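Local atomic coordinates of 2-dehydro-3-deoxy-D-arabinonate dehydratase (Sulfolobus solfataricus, PDB entry 2Q1D), a protein that dehydrates 2-dehydro-3-deoxy-D-arabinonate to 2,5-dioxopentanoate, using magnesium or calcium, in a pentose oxidation pathway that leads from D-arabinonate to 2-oxoglutarate. Residues Ser135-Thr140 against Ala167-Ala172; Pro142-Ala147 against Leu206-Lys211. All blocks are in the same frame, centred on the assembly; numbering follows the deposited sequence.

Contact 1 (Ser135-Thr140 against Ala167-Ala172); sequences SDSEWT and ARDLEA. With DO4 (2,5-dioxopentanoic acid), chain C.
Asp169 turns its carboxylate to the loop 135-140, and each oxygen meets a different part of it. OD2 takes a hydrogen bond from Glu138 N at 2.7 Å, nearly straight at 164°, with the N-H coming from above the carboxylate plane. OD1 faces Ser137 OG at 2.8 Å, though that hydroxyl has another acceptor within reach, so where its proton points is not settled. The pose depends on chi1 of 58°, which lodges CG of Asp169 between its own backbone N and carbonyl carbon and directs the acid out from the first turn to the loop. Asp169 N adds a bond to Trp139 O at 3.3 Å, bent to 143°. With Ala167 as N-cap, the loop thus closes over the first turn of helix 168-173, within the C-terminal domain of the FAH family, and this helix start would probably stabilise the negative charge of Asp169. With an alanine here, Glu138 N and Ser137 OG would lose the oxygens they face, and the loop is likely to sit less firmly on the helix.

Next to the acid, Trp139 and Arg168 run side by side in the same direction. Arg168 CB sits over one face of the indole in a CH-pi contact, 3.8 Å from the centroid of the Trp139 six-membered ring. Farther out, Trp139 CH2 lies above one face of the guanidinium, whose plane is turned well away from that of the ring. Arg168 NE makes a long salt bridge of 3.5 Å to Glu171 OE1, while Glu171 OE2 approaches O3 of the bound 2,5-dioxopentanoate. At the other end Leu170 crosses Asp136 at about a right angle, CD1 lying 3.9 Å from Asp136 OD1; Asp136 OD2 forms salt bridges with Arg242 and Arg112 of the second subunit.

Contact 2 (Pro142-Ala147 against Leu206-Lys211); sequences PEPELA and LDITLK. With MG (magnesium ion), chain B; DO4 (2,5-dioxopentanoic acid), chain C.
Leu210 packs against two prolines at once. CB rests 4.0 Å from Pro144 CG. CG, anti to the backbone N (chi1 169°), carries both methyls over to the other segment, where CD1 meets Pro142 CG at 4.0 Å and CD2 touches Pro144 CD at 4.0 Å; the leucine crosses each proline at about a right angle. Two residues earlier, Ile208 puts CG2 3.8 Å from Pro144 CB and its CD1 near the backbone N of Leu146. Leu206 and Leu146 touch more loosely through their CD1 methyls. Glu143 and Glu145 point the opposite way: the magnesium ion is bound by Glu143 OE2 at 2.3 Å and Glu145 OE1 at 2.1 Å, together with Asp164, a water and two oxygens of the bound 2,5-dioxopentanoate, the Glu-X-Glu pair plus aspartate of the FAH family. Segment 142-147, a strand start and its lead-in loop, thus has metal ligands on one side and apolar packing on the other. No hydrogen bond joins the segments, since they belong to different sheets packed against each other: 144-147 runs between strands 156-164 and 250-253, and 207-211 between 217-225 and 271-276, the last adding Val272, Ile274 and Ile276 to the apolar layer.

In the fold
From the N terminus the chain reaches strand 131-133, then the loop 135-140 and, almost at once, 142-147. After strand 156-164, which brings Asp164 to the metal, the chain arrives at helix 168-173, and contact 1 closes a loop of 26 residues. Contact 2 is still open there; 206-211 closes it later, across 58 residues, so the two loops cross. Their centres lie about 20 Å apart, yet they meet where Arg168 CD packs 3.7 Å from Glu143 OE1. Contact 1 ties a loop to a helix beside the ligand's O3 end, while contact 2 joins the segment carrying Glu143 and Glu145 to the sheet that also contains strand 131-133.

Contact 1 (Ser135-Thr140 against Ala167-Ala172)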
loop_
_atom_site.group_PDB
_atom_site.type_symbol
_atom_site.label_atom_id
_atom_site.label_comp_id
_atom_site.label_asym_id
_atom_site.label_seq_id
_atom_site.Cartn_x
_atom_site.Cartn_y
_atom_site.Cartn_z
ATOM N N SER A 135 0.693 27.318 25.780
ATOM C CA SER A 135 -0.250 28.369 26.141
ATOM C C SER A 135 -0.096 28.763 27.607
ATOM O O SER A 135 -0.262 29.931 27.969
ATOM C CB SER A 135 -1.679 27.887 25.891
ATOM O OG SER A 135 -2.119 27.051 26.950
ATOM N N ASP A 136 0.225 27.774 28.440
ATOM C CA ASP A 136 0.296 27.954 29.881
ATOM C C ASP A 136 1.724 27.978 30.439
ATOM O O ASP A 136 1.921 27.755 31.638
ATOM C CB ASP A 136 -0.544 26.878 30.584
ATOM C CG ASP A 136 -0.022 25.439 30.349
ATOM O OD1 ASP A 136 1.011 25.217 29.652
ATOM O OD2 ASP A 136 -0.672 24.512 30.885
ATOM N N SER A 137 2.715 28.232 29.590
ATOM C CA SER A 137 4.090 28.323 30.072
ATOM C C SER A 137 4.476 29.771 30.155
ATOM O O SER A 137 4.220 30.540 29.226
ATOM C CB SER A 137 5.079 27.596 29.157
ATOM O OG SER A 137 6.421 27.969 29.449
ATOM N N GLU A 138 5.119 30.131 31.259
ATOM C CA GLU A 138 5.501 31.512 31.506
ATOM C C GLU A 138 6.991 31.766 31.222
ATOM O O GLU A 138 7.438 32.915 31.152
ATOM C CB GLU A 138 5.106 31.901 32.941
ATOM C CG GLU A 138 4.543 33.316 33.064
ATOM C CD GLU A 138 3.683 33.730 31.852
ATOM O OE1 GLU A 138 2.801 32.934 31.438
ATOM O OE2 GLU A 138 3.887 34.848 31.314
ATOM N N TRP A 139 7.744 30.683 31.039
ATOM C CA TRP A 139 9.196 30.737 30.890
ATOM C C TRP A 139 9.656 29.473 30.147
ATOM O O TRP A 139 9.984 28.450 30.765
ATOM C CB TRP A 139 9.873 30.886 32.274
ATOM C CG TRP A 139 11.377 30.853 32.274
ATOM C CD1 TRP A 139 12.219 31.514 31.419
ATOM C CD2 TRP A 139 12.224 30.130 33.188
ATOM N NE1 TRP A 139 13.535 31.237 31.732
ATOM C CE2 TRP A 139 13.569 30.391 32.812
ATOM C CE3 TRP A 139 11.980 29.281 34.283
ATOM C CZ2 TRP A 139 14.669 29.833 33.496
ATOM C CZ3 TRP A 139 13.080 28.725 34.969
ATOM C CH2 TRP A 139 14.405 29.003 34.564
ATOM N N THR A 140 9.637 29.545 28.817
ATOM C CA THR A 140 10.066 28.449 27.953
ATOM C C THR A 140 11.418 28.814 27.338
ATOM O O THR A 140 11.574 29.886 26.777
ATOM C CB THR A 140 8.997 28.160 26.868
ATOM O OG1 THR A 140 7.793 27.734 27.508
ATOM C CG2 THR A 140 9.438 27.083 25.912
ATOM N N ALA A 167 9.610 23.931 28.643
ATOM C CA ALA A 167 8.877 24.842 29.512
ATOM C C ALA A 167 9.459 24.750 30.918
ATOM O O ALA A 167 8.864 24.153 31.827
ATOM C CB ALA A 167 7.411 24.500 29.522
ATOM N N ARG A 168 10.630 25.360 31.080
ATOM C CA ARG A 168 11.385 25.365 32.320
ATOM C C ARG A 168 10.616 25.756 33.582
ATOM O O ARG A 168 10.961 25.315 34.679
ATOM C CB ARG A 168 12.583 26.280 32.147
ATOM C CG ARG A 168 13.569 25.778 31.117
ATOM C CD ARG A 168 14.218 24.459 31.568
ATOM N NE ARG A 168 14.671 24.542 32.954
ATOM C CZ ARG A 168 15.801 25.125 33.342
ATOM N NH1 ARG A 168 16.624 25.676 32.454
ATOM N NH2 ARG A 168 16.104 25.154 34.630
ATOM N N ASP A 169 9.589 26.588 33.438
ATOM C CA ASP A 169 8.826 27.034 34.604
ATOM C C ASP A 169 7.943 25.935 35.166
ATOM O O ASP A 169 7.842 25.775 36.383
ATOM C CB ASP A 169 8.020 28.314 34.314
ATOM C CG ASP A 169 7.039 28.167 33.156
ATOM O OD1 ASP A 169 7.425 27.641 32.070
ATOM O OD2 ASP A 169 5.878 28.613 33.343
ATOM N N LEU A 170 7.330 25.162 34.274
ATOM C CA LEU A 170 6.505 24.032 34.675
ATOM C C LEU A 170 7.342 22.931 35.340
ATOM O O LEU A 170 6.863 22.221 36.239
ATOM C CB LEU A 170 5.731 23.487 33.479
ATOM C CG LEU A 170 4.689 24.407 32.834
ATOM C CD1 LEU A 170 3.781 23.594 31.922
ATOM C CD2 LEU A 170 3.850 25.154 33.863
ATOM N N GLU A 171 8.594 22.809 34.907
ATOM C CA GLU A 171 9.510 21.830 35.466
ATOM C C GLU A 171 9.995 22.218 36.862
ATOM O O GLU A 171 10.005 21.391 37.773
ATOM C CB GLU A 171 10.701 21.637 34.529
ATOM C CG GLU A 171 11.874 20.897 35.132
ATOM C CD GLU A 171 13.098 20.942 34.241
ATOM O OE1 GLU A 171 12.994 21.429 33.092
ATOM O OE2 GLU A 171 14.171 20.483 34.684
ATOM N N ALA A 172 10.415 23.469 37.025
ATOM C CA ALA A 172 10.946 23.939 38.301
ATOM C C ALA A 172 9.848 23.948 39.355
ATOM O O ALA A 172 10.123 23.866 40.557
ATOM C CB ALA A 172 11.558 25.321 38.147
HETATM O O3 DO4 C . 15.306 18.649 33.459
HETATM C C5 DO4 C . 15.836 17.703 32.903
HETATM C C4 DO4 C . 16.210 17.820 31.445
HETATM C C3 DO4 C . 17.670 18.242 31.326
HETATM C C2 DO4 C . 17.963 18.541 29.878
HETATM O O5 DO4 C . 17.075 18.453 29.040
HETATM C C1 DO4 C . 19.299 18.938 29.442
HETATM O O1 DO4 C . 20.232 19.023 30.277
HETATM O O2 DO4 C . 19.462 19.175 28.219
#

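Contact 2 (Pro142-Ala147 against Leu206-Lys211)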
loop_
_atom_site.group_PDB
_atom_site.type_symbol
_atom_site.label_atom_id
_atom_site.label_comp_id
_atom_site.label_asym_id
_atom_site.label_seq_id
_atom_site.Cartn_x
_atom_site.Cartn_y
_atom_site.Cartn_z
ATOM N N PRO A 142 14.736 27.618 24.785
ATOM C CA PRO A 142 15.267 26.649 23.855
ATOM C C PRO A 142 16.506 26.016 24.462
ATOM O O PRO A 142 17.236 26.697 25.186
ATOM C CB PRO A 142 15.644 27.506 22.647
ATOM C CG PRO A 142 15.930 28.845 23.203
ATOM C CD PRO A 142 15.041 29.005 24.383
ATOM N N GLU A 143 16.725 24.729 24.185
ATOM C CA GLU A 143 17.911 24.013 24.651
ATOM C C GLU A 143 18.709 23.461 23.456
ATOM O O GLU A 143 18.356 22.427 22.885
ATOM C CB GLU A 143 17.539 22.899 25.638
ATOM C CG GLU A 143 16.657 23.311 26.840
ATOM C CD GLU A 143 16.666 22.279 27.990
ATOM O OE1 GLU A 143 16.147 22.583 29.082
ATOM O OE2 GLU A 143 17.199 21.160 27.821
ATOM N N PRO A 144 19.782 24.166 23.061
ATOM C CA PRO A 144 20.638 23.792 21.928
ATOM C C PRO A 144 21.492 22.581 22.255
ATOM O O PRO A 144 22.260 22.613 23.227
ATOM C CB PRO A 144 21.546 25.008 21.768
ATOM C CG PRO A 144 21.618 25.595 23.152
ATOM C CD PRO A 144 20.240 25.405 23.712
ATOM N N GLU A 145 21.380 21.521 21.459
ATOM C CA GLU A 145 22.041 20.264 21.794
ATOM C C GLU A 145 22.544 19.546 20.572
ATOM O O GLU A 145 21.947 19.651 19.508
ATOM C CB GLU A 145 21.059 19.361 22.529
ATOM C CG GLU A 145 20.333 20.060 23.662
ATOM C CD GLU A 145 19.507 19.127 24.515
ATOM O OE1 GLU A 145 18.789 19.639 25.412
ATOM O OE2 GLU A 145 19.580 17.889 24.303
ATOM N N LEU A 146 23.646 18.817 20.729
ATOM C CA LEU A 146 24.089 17.838 19.729
ATOM C C LEU A 146 23.164 16.627 19.792
ATOM O O LEU A 146 22.855 16.116 20.881
ATOM C CB LEU A 146 25.526 17.384 19.997
ATOM C CG LEU A 146 26.141 16.388 19.011
ATOM C CD1 LEU A 146 26.286 17.006 17.635
ATOM C CD2 LEU A 146 27.485 15.889 19.497
ATOM N N ALA A 147 22.714 16.168 18.634
ATOM C CA ALA A 147 21.826 15.018 18.587
ATOM C C ALA A 147 22.393 13.932 17.680
ATOM O O ALA A 147 23.088 14.223 16.694
ATOM C CB ALA A 147 20.464 15.443 18.124
ATOM N N LEU A 206 33.346 20.367 19.262
ATOM C CA LEU A 206 32.503 21.162 18.371
ATOM C C LEU A 206 31.851 22.299 19.134
ATOM O O LEU A 206 31.513 22.154 20.318
ATOM C CB LEU A 206 31.390 20.309 17.750
ATOM C CG LEU A 206 31.648 18.917 17.173
ATOM C CD1 LEU A 206 30.315 18.217 16.963
ATOM C CD2 LEU A 206 32.439 18.985 15.866
ATOM N N ASP A 207 31.642 23.418 18.443
ATOM C CA ASP A 207 31.068 24.597 19.065
ATOM C C ASP A 207 29.575 24.643 18.872
ATOM O O ASP A 207 29.090 24.489 17.753
ATOM C CB ASP A 207 31.707 25.867 18.503
ATOM C CG ASP A 207 33.070 26.151 19.114
ATOM O OD1 ASP A 207 33.207 26.081 20.367
ATOM O OD2 ASP A 207 34.003 26.435 18.332
ATOM N N ILE A 208 28.857 24.844 19.971
ATOM C CA ILE A 208 27.408 25.029 19.943
ATOM C C ILE A 208 27.110 26.479 20.352
ATOM O O ILE A 208 27.636 26.968 21.359
ATOM C CB ILE A 208 26.679 24.008 20.879
ATOM C CG1 ILE A 208 27.090 22.571 20.541
ATOM C CG2 ILE A 208 25.141 24.179 20.830
ATOM C CD1 ILE A 208 26.508 21.539 21.464
ATOM N N THR A 209 26.267 27.159 19.576
ATOM C CA THR A 209 26.020 28.580 19.777
ATOM C C THR A 209 24.550 28.895 19.655
ATOM O O THR A 209 23.960 28.668 18.600
ATOM C CB THR A 209 26.762 29.394 18.714
ATOM O OG1 THR A 209 28.152 29.065 18.763
ATOM C CG2 THR A 209 26.565 30.898 18.922
ATOM N N LEU A 210 23.966 29.433 20.726
ATOM C CA LEU A 210 22.568 29.871 20.695
ATOM C C LEU A 210 22.480 31.397 20.568
ATOM O O LEU A 210 23.213 32.115 21.247
ATOM C CB LEU A 210 21.808 29.372 21.938
ATOM C CG LEU A 210 20.400 29.905 22.267
ATOM C CD1 LEU A 210 19.371 29.551 21.213
ATOM C CD2 LEU A 210 19.938 29.413 23.622
ATOM N N LYS A 211 21.618 31.877 19.671
ATOM C CA LYS A 211 21.208 33.285 19.620
ATOM C C LYS A 211 19.687 33.305 19.661
ATOM O O LYS A 211 19.041 32.471 19.020
ATOM C CB LYS A 211 21.655 33.949 18.326
ATOM C CG LYS A 211 23.163 34.113 18.140
ATOM C CD LYS A 211 23.533 34.543 16.695
ATOM C CE LYS A 211 22.673 35.733 16.207
ATOM N NZ LYS A 211 22.940 36.161 14.788
HETATM MG MG MG B . 17.566 19.002 27.064
HETATM O O3 DO4 C . 15.306 18.649 33.459
HETATM C C5 DO4 C . 15.836 17.703 32.903
HETATM C C4 DO4 C . 16.210 17.820 31.445
HETATM C C3 DO4 C . 17.670 18.242 31.326
HETATM C C2 DO4 C . 17.963 18.541 29.878
HETATM O O5 DO4 C . 17.075 18.453 29.040
HETATM C C1 DO4 C . 19.299 18.938 29.442
HETATM O O1 DO4 C . 20.232 19.023 30.277
HETATM O O2 DO4 C . 19.462 19.175 28.219
HETATM O O HOH W 1 18.016 17.190 26.232
#